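Local coordinates for probable threonyl-tRNA synthetase 1 (Aeropyrum pernix, PDB 3A32), which probably catalyses the ATP-driven attachment of threonine to the acceptor end of its tRNA, using a bound zinc ion and lacking an editing domain, at residues E357-S362 and G433-A438; L368-R373 and D437-L442; R426-A431 and A443-E448. One frame throughout, in Å; residues are numbered along the deposited sequence.

Contact 1 of 3, residues E357-S362 and G433-A438; sequences EDLASS and GDAADA
Ala435, in the first turn of helix 435-457, is met by two side chains from helix 353-369: Leu359 and Ser362. The two helices lie side by side over the mixed sheet of the anticodon-binding domain, the alpha/beta module that follows the class II catalytic core. The closest approach is methyl against methylene, with Ser362 CB 3.6 Å from Ala435 CB. One helical turn earlier, Leu359 brings a single branch to the contact, its CD1 lying 4.0 Å from Ala435 CA. With CG anti to the backbone N (chi1 -168°), the end of the leucine comes nearer to the second helix than its first bond would suggest, and the second torsion presents CD1. Alanine suits its position because so small a side chain lets the backbones close in, Leu359 CA and Ala435 CA being 6.0 Å apart.

Behind this first shell, the serine hydroxyl is tied to its own helix. Ser362 OG, beside its own backbone N (chi1 -66°), donates to Asp358 O at 3.0 Å. This carbonyl also accepts from Ser362 N, and the two donors come from opposite faces of its plane. With its hydroxyl hydrogen engaged in this way, the serine can offer its methylene to an apolar neighbour. Leu359 also rests on Ile403 of the sheet and on Tyr432, while Ala360 faces Val343 and Ala345.

Ala435 is positioned by the start of its helix. Asp434 is the N-cap, a fitting aspartate because its short carboxylate can accept from an amide of the first turn: Asp437 N bonds to Asp434 OD1 at 3.1 Å. Separately, the Asp437 carboxylate reaches past the N-cap residue, its OD2 accepting from Gly433 N at 3.2 Å, on the anti side and 25° out of the carboxylate plane.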
loop_
_atom_site.group_PDB
_atom_site.type_symbol
_atom_site.label_atom_id
_atom_site.label_comp_id
_atom_site.label_asym_id
_atom_site.label_seq_id
_atom_site.Cartn_x
_atom_site.Cartn_y
_atom_site.Cartn_z
ATOM N N GLU A 357 -25.466 6.985 27.036
ATOM C CA GLU A 357 -25.526 7.156 25.592
ATOM C C GLU A 357 -24.574 8.263 25.167
ATOM O O GLU A 357 -23.815 8.069 24.225
ATOM C CB GLU A 357 -26.978 7.360 25.102
ATOM C CG GLU A 357 -27.111 7.898 23.649
ATOM C CD GLU A 357 -26.681 6.879 22.570
ATOM O OE1 GLU A 357 -26.852 5.649 22.792
ATOM O OE2 GLU A 357 -26.179 7.304 21.493
ATOM N N ASP A 358 -24.568 9.385 25.883
ATOM C CA ASP A 358 -23.659 10.465 25.584
ATOM C C ASP A 358 -22.179 10.107 25.833
ATOM O O ASP A 358 -21.316 10.524 25.081
ATOM C CB ASP A 358 -24.041 11.753 26.347
ATOM C CG ASP A 358 -25.451 12.313 25.944
ATOM O OD1 ASP A 358 -26.106 11.815 24.983
ATOM O OD2 ASP A 358 -25.908 13.273 26.606
ATOM N N LEU A 359 -21.881 9.379 26.900
ATOM C CA LEU A 359 -20.519 8.890 27.130
ATOM C C LEU A 359 -20.012 7.953 26.016
ATOM O O LEU A 359 -18.946 8.188 25.439
ATOM C CB LEU A 359 -20.359 8.261 28.538
ATOM C CG LEU A 359 -18.913 7.971 29.007
ATOM C CD1 LEU A 359 -18.032 9.208 29.042
ATOM C CD2 LEU A 359 -18.862 7.209 30.365
ATOM N N ALA A 360 -20.786 6.914 25.711
ATOM C CA ALA A 360 -20.456 5.936 24.664
ATOM C C ALA A 360 -20.217 6.597 23.304
ATOM O O ALA A 360 -19.175 6.411 22.665
ATOM C CB ALA A 360 -21.581 4.872 24.557
ATOM N N SER A 361 -21.205 7.366 22.880
ATOM C CA SER A 361 -21.164 8.147 21.673
ATOM C C SER A 361 -19.947 9.097 21.597
ATOM O O SER A 361 -19.224 9.118 20.580
ATOM C CB SER A 361 -22.517 8.895 21.546
ATOM O OG SER A 361 -22.507 9.828 20.483
ATOM N N SER A 362 -19.689 9.868 22.659
ATOM C CA SER A 362 -18.503 10.738 22.668
ATOM C C SER A 362 -17.174 9.976 22.641
ATOM O O SER A 362 -16.257 10.346 21.899
ATOM C CB SER A 362 -18.513 11.648 23.855
ATOM O OG SER A 362 -19.583 12.527 23.738
ATOM N N GLY A 433 -12.399 11.515 34.036
ATOM C CA GLY A 433 -13.095 12.688 34.569
ATOM C C GLY A 433 -14.243 13.047 33.645
ATOM O O GLY A 433 -15.340 13.290 34.096
ATOM N N ASP A 434 -14.009 13.049 32.336
ATOM C CA ASP A 434 -15.087 13.215 31.369
ATOM C C ASP A 434 -14.743 12.473 30.069
ATOM O O ASP A 434 -13.718 11.779 30.007
ATOM C CB ASP A 434 -15.346 14.697 31.102
ATOM C CG ASP A 434 -14.131 15.413 30.506
ATOM O OD1 ASP A 434 -13.143 14.793 30.027
ATOM O OD2 ASP A 434 -14.182 16.642 30.489
ATOM N N ALA A 435 -15.574 12.651 29.034
ATOM C CA ALA A 435 -15.415 11.923 27.763
ATOM C C ALA A 435 -14.021 12.050 27.164
ATOM O O ALA A 435 -13.420 11.066 26.792
ATOM C CB ALA A 435 -16.489 12.367 26.740
ATOM N N ALA A 436 -13.530 13.271 27.073
ATOM C CA ALA A 436 -12.224 13.586 26.501
ATOM C C ALA A 436 -11.088 12.907 27.221
ATOM O O ALA A 436 -10.144 12.429 26.598
ATOM C CB ALA A 436 -12.008 15.110 26.538
ATOM N N ASP A 437 -11.159 12.924 28.545
ATOM C CA ASP A 437 -10.188 12.292 29.389
ATOM C C ASP A 437 -10.237 10.755 29.240
ATOM O O ASP A 437 -9.186 10.088 29.215
ATOM C CB ASP A 437 -10.446 12.705 30.839
ATOM C CG ASP A 437 -9.299 12.358 31.734
ATOM O OD1 ASP A 437 -8.159 12.862 31.464
ATOM O OD2 ASP A 437 -9.526 11.562 32.679
ATOM N N ALA A 438 -11.444 10.200 29.159
ATOM C CA ALA A 438 -11.631 8.794 28.830
ATOM C C ALA A 438 -10.987 8.443 27.481
ATOM O O ALA A 438 -10.296 7.432 27.385
ATOM C CB ALA A 438 -13.161 8.373 28.865
#

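Contact 2 of 3, residues L368-R373 and D437-L442; sequences LDKGFR and DAVENL
Lys370 sets out toward Val439 and Glu440 with CG anti to its carbonyl carbon (chi1 -68°), stays extended as far as CE, and then bends at the last torsion (chi4 -81°), which turns NZ to the glutamate. Glu440 starts in the other direction, its first bond pointing away, but a bend at chi2 folds the carboxylate back. The two side chains therefore cross at about a right angle, and Lys370 NZ meets Glu440 OE2 at 2.9 Å in a hydrogen-bonded salt bridge. The ammonium comes from the syn side of that oxygen, 30° out of the carboxylate plane.

Alongside the salt bridge, the lysine's methylenes make apolar contact. Lys370 CE passes 3.7 Å from Val439 CG1, with CD at 4.2 Å from the same methyl, and CD rests also on Ala443. Lysine suits the place because its long methylene chain can lie over the buried valine while its charge reaches the solvent-exposed glutamate. With the side chain cut back to an alanine, Glu440 would probably lose its charged mate and Val439 CG1 its methylene cover.

The backbone of Lys370 is held as well, its carbonyl accepting from Arg462 NH1. Next to it, Gly371 takes a positive phi that would jam a CB against the preceding carbonyl. Two backbone bonds run back into the last turn, one of them Gly371 N to Leu368 O at 2.9 Å. Together with the positive phi they make a Schellman motif, which links helix 353-369 to strand 373-380 within this alpha/beta anticodon-binding domain.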
loop_
_atom_site.group_PDB
_atom_site.type_symbol
_atom_site.label_atom_id
_atom_site.label_comp_id
_atom_site.label_asym_id
_atom_site.label_seq_id
_atom_site.Cartn_x
_atom_site.Cartn_y
_atom_site.Cartn_z
ATOM N N LEU A 368 -12.513 7.449 17.023
ATOM C CA LEU A 368 -12.495 7.619 15.566
ATOM C C LEU A 368 -11.615 8.768 15.158
ATOM O O LEU A 368 -10.838 8.622 14.269
ATOM C CB LEU A 368 -13.903 7.797 14.984
ATOM C CG LEU A 368 -14.779 6.533 14.926
ATOM C CD1 LEU A 368 -16.270 6.874 14.918
ATOM C CD2 LEU A 368 -14.415 5.720 13.689
ATOM N N ASP A 369 -11.702 9.904 15.844
ATOM C CA ASP A 369 -10.852 11.063 15.535
ATOM C C ASP A 369 -9.354 10.806 15.784
ATOM O O ASP A 369 -8.507 11.423 15.127
ATOM C CB ASP A 369 -11.287 12.298 16.332
ATOM C CG ASP A 369 -12.637 12.847 15.888
ATOM O OD1 ASP A 369 -13.211 12.422 14.836
ATOM O OD2 ASP A 369 -13.140 13.743 16.600
ATOM N N LYS A 370 -9.017 9.927 16.738
ATOM C CA LYS A 370 -7.603 9.488 16.890
ATOM C C LYS A 370 -7.122 8.493 15.812
ATOM O O LYS A 370 -5.940 8.135 15.750
ATOM C CB LYS A 370 -7.352 8.988 18.308
ATOM C CG LYS A 370 -7.423 10.144 19.342
ATOM C CD LYS A 370 -6.662 9.824 20.578
ATOM C CE LYS A 370 -6.844 10.889 21.620
ATOM N NZ LYS A 370 -5.937 12.015 21.327
ATOM N N GLY A 371 -8.061 8.048 14.956
ATOM C CA GLY A 371 -7.701 7.193 13.837
ATOM C C GLY A 371 -7.941 5.702 14.080
ATOM O O GLY A 371 -7.415 4.868 13.337
ATOM N N PHE A 372 -8.737 5.367 15.103
ATOM C CA PHE A 372 -8.984 3.975 15.490
ATOM C C PHE A 372 -10.164 3.388 14.763
ATOM O O PHE A 372 -11.051 4.139 14.263
ATOM C CB PHE A 372 -9.237 3.848 17.003
ATOM C CG PHE A 372 -8.028 4.175 17.854
ATOM C CD1 PHE A 372 -6.888 3.360 17.801
ATOM C CD2 PHE A 372 -8.047 5.260 18.718
ATOM C CE1 PHE A 372 -5.777 3.619 18.589
ATOM C CE2 PHE A 372 -6.933 5.553 19.512
ATOM C CZ PHE A 372 -5.784 4.726 19.415
ATOM N N ARG A 373 -10.220 2.052 14.740
ATOM C CA ARG A 373 -11.402 1.342 14.199
ATOM C C ARG A 373 -12.383 0.985 15.341
ATOM O O ARG A 373 -12.046 0.201 16.254
ATOM C CB ARG A 373 -10.978 0.138 13.365
ATOM C CG ARG A 373 -10.272 0.557 12.010
ATOM C CD ARG A 373 -9.902 -0.609 11.136
ATOM N NE ARG A 373 -8.977 -1.542 11.766
ATOM C CZ ARG A 373 -7.648 -1.404 11.795
ATOM N NH1 ARG A 373 -7.074 -0.350 11.209
ATOM N NH2 ARG A 373 -6.884 -2.334 12.384
ATOM N N ASP A 437 -11.159 12.924 28.545
ATOM C CA ASP A 437 -10.188 12.292 29.389
ATOM C C ASP A 437 -10.237 10.755 29.240
ATOM O O ASP A 437 -9.186 10.088 29.215
ATOM C CB ASP A 437 -10.446 12.705 30.839
ATOM C CG ASP A 437 -9.299 12.358 31.734
ATOM O OD1 ASP A 437 -8.159 12.862 31.464
ATOM O OD2 ASP A 437 -9.526 11.562 32.679
ATOM N N ALA A 438 -11.444 10.200 29.159
ATOM C CA ALA A 438 -11.631 8.794 28.830
ATOM C C ALA A 438 -10.987 8.443 27.481
ATOM O O ALA A 438 -10.296 7.432 27.385
ATOM C CB ALA A 438 -13.161 8.373 28.865
ATOM N N VAL A 439 -11.216 9.260 26.450
ATOM C CA VAL A 439 -10.623 9.000 25.124
ATOM C C VAL A 439 -9.092 8.998 25.230
ATOM O O VAL A 439 -8.421 8.130 24.659
ATOM C CB VAL A 439 -11.138 9.998 24.026
ATOM C CG1 VAL A 439 -10.265 9.944 22.711
ATOM C CG2 VAL A 439 -12.640 9.763 23.747
ATOM N N GLU A 440 -8.537 9.925 26.003
ATOM C CA GLU A 440 -7.090 10.023 26.110
ATOM C C GLU A 440 -6.532 8.772 26.729
ATOM O O GLU A 440 -5.574 8.197 26.212
ATOM C CB GLU A 440 -6.660 11.267 26.903
ATOM C CG GLU A 440 -7.014 12.576 26.218
ATOM C CD GLU A 440 -6.279 12.765 24.852
ATOM O OE1 GLU A 440 -5.021 12.701 24.833
ATOM O OE2 GLU A 440 -6.967 13.014 23.823
ATOM N N ASN A 441 -7.177 8.337 27.802
ATOM C CA ASN A 441 -6.793 7.159 28.559
ATOM C C ASN A 441 -6.952 5.849 27.770
ATOM O O ASN A 441 -6.128 4.939 27.925
ATOM C CB ASN A 441 -7.627 7.086 29.863
ATOM C CG ASN A 441 -7.264 8.193 30.848
ATOM O OD1 ASN A 441 -6.268 8.885 30.660
ATOM N ND2 ASN A 441 -8.064 8.355 31.904
ATOM N N LEU A 442 -8.017 5.740 26.970
ATOM C CA LEU A 442 -8.186 4.593 26.091
ATOM C C LEU A 442 -7.126 4.629 25.004
ATOM O O LEU A 442 -6.537 3.574 24.659
ATOM C CB LEU A 442 -9.594 4.543 25.483
ATOM C CG LEU A 442 -10.680 4.208 26.518
ATOM C CD1 LEU A 442 -12.022 4.492 26.021
ATOM C CD2 LEU A 442 -10.612 2.741 26.946
#

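Contact 3 of 3, residues R426-A431 and A443-E448; sequences RRLAIA and AAVAEE. With SO4 (sulfate ion), chain D.
Val445 meets Leu428 and Ile430 through one methyl, CG2, and the contact across the two segments is entirely apolar. Ile430 CD1 lies 3.9 Å from Val445 CG2, and Leu428 CD1 lies 4.1 Å from the same carbon. The approaches differ: leucine and valine reach toward each other tip to tip, whereas the isoleucine slants across the valine. Ile430 reaches that far because CG1 stands anti to the carbonyl carbon (chi1 -60°), directing the longer branch, with CD1 at its end, to the helix. Leucine and isoleucine suit these two strand positions since each has a branch long enough to bridge to the helix, and the beta-branched isoleucine is at home in an extended backbone. A valine is enough on the helix, where one methyl serves both partners. The buried area is small and none of the three residues is fully buried: a small apolar contact near the surface.

On the other face of the strand, Arg427 stretches out from CG to NE and grips a sulfate ion, probably from the crystallisation liquor, with the edge of its guanidinium. Arg427 NH1 donates to sulfate O3 at 2.8 Å, almost straight at 173°. Arg427 NH2 donates to sulfate O4 at 3.0 Å, more bent at 153°, and the sulfur lies in the guanidinium plane. Lys406 NZ binds the same anion.

Backbone bonds hold the strand itself: Arg426 pairs with Val417, Leu428 with Val415 and Ile430 with Leu413. Within this chain, strand 424-431 is an outermost strand of the domain's mixed sheet, antiparallel to 412-419. The chain then turns through a short loop into helix 435-457, which doubles back at a slant along the strand that precedes it, with helix 353-369 beside it.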
loop_
_atom_site.group_PDB
_atom_site.type_symbol
_atom_site.label_atom_id
_atom_site.label_comp_id
_atom_site.label_asym_id
_atom_site.label_seq_id
_atom_site.Cartn_x
_atom_site.Cartn_y
_atom_site.Cartn_z
ATOM N N ARG A 426 -8.811 -9.658 29.432
ATOM C CA ARG A 426 -8.261 -9.215 30.679
ATOM C C ARG A 426 -8.833 -7.850 31.010
ATOM O O ARG A 426 -8.692 -6.918 30.229
ATOM C CB ARG A 426 -6.732 -9.183 30.610
ATOM C CG ARG A 426 -6.067 -8.814 31.921
ATOM C CD ARG A 426 -4.521 -9.019 31.861
ATOM N NE ARG A 426 -3.905 -7.952 31.091
ATOM C CZ ARG A 426 -3.645 -6.729 31.566
ATOM N NH1 ARG A 426 -3.929 -6.402 32.842
ATOM N NH2 ARG A 426 -3.091 -5.833 30.747
ATOM N N ARG A 427 -9.451 -7.754 32.194
ATOM C CA ARG A 427 -10.127 -6.553 32.660
ATOM C C ARG A 427 -9.205 -5.504 33.177
ATOM O O ARG A 427 -8.299 -5.779 33.966
ATOM C CB ARG A 427 -11.161 -6.921 33.737
ATOM C CG ARG A 427 -12.138 -5.836 34.029
ATOM C CD ARG A 427 -13.302 -6.306 34.837
ATOM N NE ARG A 427 -13.880 -5.138 35.490
ATOM C CZ ARG A 427 -14.926 -5.146 36.319
ATOM N NH1 ARG A 427 -15.536 -6.272 36.654
ATOM N NH2 ARG A 427 -15.332 -4.010 36.854
ATOM N N LEU A 428 -9.419 -4.270 32.725
ATOM C CA LEU A 428 -8.693 -3.109 33.261
ATOM C C LEU A 428 -9.721 -2.145 33.777
ATOM O O LEU A 428 -10.832 -2.087 33.279
ATOM C CB LEU A 428 -7.859 -2.372 32.200
ATOM C CG LEU A 428 -6.994 -3.135 31.209
ATOM C CD1 LEU A 428 -6.522 -2.159 30.130
ATOM C CD2 LEU A 428 -5.807 -3.839 31.881
ATOM N N ALA A 429 -9.335 -1.370 34.769
ATOM C CA ALA A 429 -10.213 -0.345 35.352
ATOM C C ALA A 429 -9.617 1.006 34.953
ATOM O O ALA A 429 -8.552 1.378 35.422
ATOM C CB ALA A 429 -10.244 -0.483 36.844
ATOM N N ILE A 430 -10.282 1.698 34.037
ATOM C CA ILE A 430 -9.781 2.946 33.485
ATOM C C ILE A 430 -10.573 4.146 34.035
ATOM O O ILE A 430 -11.718 4.389 33.621
ATOM C CB ILE A 430 -9.795 2.960 31.900
ATOM C CG1 ILE A 430 -8.941 1.839 31.286
ATOM C CG2 ILE A 430 -9.263 4.267 31.409
ATOM C CD1 ILE A 430 -7.529 1.768 31.742
ATOM N N ALA A 431 -9.966 4.894 34.958
ATOM C CA ALA A 431 -10.640 6.053 35.567
ATOM C C ALA A 431 -10.711 7.173 34.531
ATOM O O ALA A 431 -9.857 7.275 33.643
ATOM C CB ALA A 431 -9.918 6.531 36.868
ATOM N N ALA A 443 -6.841 5.827 24.477
ATOM C CA ALA A 443 -5.766 5.947 23.474
ATOM C C ALA A 443 -4.410 5.561 24.050
ATOM O O ALA A 443 -3.598 4.933 23.346
ATOM C CB ALA A 443 -5.728 7.333 22.831
ATOM N N ALA A 444 -4.173 5.871 25.336
ATOM C CA ALA A 444 -2.933 5.398 26.013
ATOM C C ALA A 444 -2.805 3.871 26.092
ATOM O O ALA A 444 -1.701 3.329 25.951
ATOM C CB ALA A 444 -2.808 6.019 27.468
ATOM N N VAL A 445 -3.907 3.184 26.385
ATOM C CA VAL A 445 -3.928 1.727 26.403
ATOM C C VAL A 445 -3.582 1.195 24.997
ATOM O O VAL A 445 -2.801 0.243 24.864
ATOM C CB VAL A 445 -5.310 1.203 26.855
ATOM C CG1 VAL A 445 -5.532 -0.234 26.417
ATOM C CG2 VAL A 445 -5.505 1.364 28.401
ATOM N N ALA A 446 -4.142 1.835 23.958
ATOM C CA ALA A 446 -3.898 1.473 22.571
ATOM C C ALA A 446 -2.447 1.668 22.150
ATOM O O ALA A 446 -1.909 0.852 21.426
ATOM C CB ALA A 446 -4.823 2.264 21.633
ATOM N N GLU A 447 -1.832 2.761 22.587
ATOM C CA GLU A 447 -0.466 3.059 22.289
ATOM C C GLU A 447 0.482 2.028 22.895
ATOM O O GLU A 447 1.494 1.683 22.278
ATOM C CB GLU A 447 -0.149 4.515 22.689
ATOM C CG GLU A 447 -1.199 5.422 21.967
ATOM C CD GLU A 447 -0.957 6.942 21.966
ATOM O OE1 GLU A 447 -0.254 7.457 22.893
ATOM O OE2 GLU A 447 -1.509 7.614 21.022
ATOM N N GLU A 448 0.159 1.553 24.096
ATOM C CA GLU A 448 0.879 0.439 24.717
ATOM C C GLU A 448 0.713 -0.830 23.852
ATOM O O GLU A 448 1.675 -1.521 23.557
ATOM C CB GLU A 448 0.387 0.201 26.171
ATOM C CG GLU A 448 1.341 -0.675 27.045
ATOM C CD GLU A 448 2.796 -0.114 27.089
ATOM O OE1 GLU A 448 2.957 1.116 27.406
ATOM O OE2 GLU A 448 3.766 -0.881 26.787
HETATM S S SO4 D . -18.105 -4.772 38.966
HETATM O O1 SO4 D . -19.438 -4.905 39.544
HETATM O O2 SO4 D . -17.178 -4.461 40.065
HETATM O O3 SO4 D . -17.761 -6.022 38.297
HETATM O O4 SO4 D . -18.138 -3.762 37.906
#

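In the fold
Helix 435-457 is the common element: it meets helix 353-369 in contacts 1 and 2 and the edge strand 424-431 in contact 3. The centres of contacts 1 and 2 are about 10 Å apart, those of 2 and 3 about 11 Å, and those of 1 and 3 about 15 Å. Contacts 1 and 2 share Asp437 and Ala438 and touch where Ser362 O lies 4.1 Å from Val439 CG2. Contacts 2 and 3 join through Phe372, packed on Ala446, and through a weak hydrogen bond from Asn441 ND2 to Ala431 O. All three lie away from the zinc site of Cys112, His166 and His310 in the catalytic core.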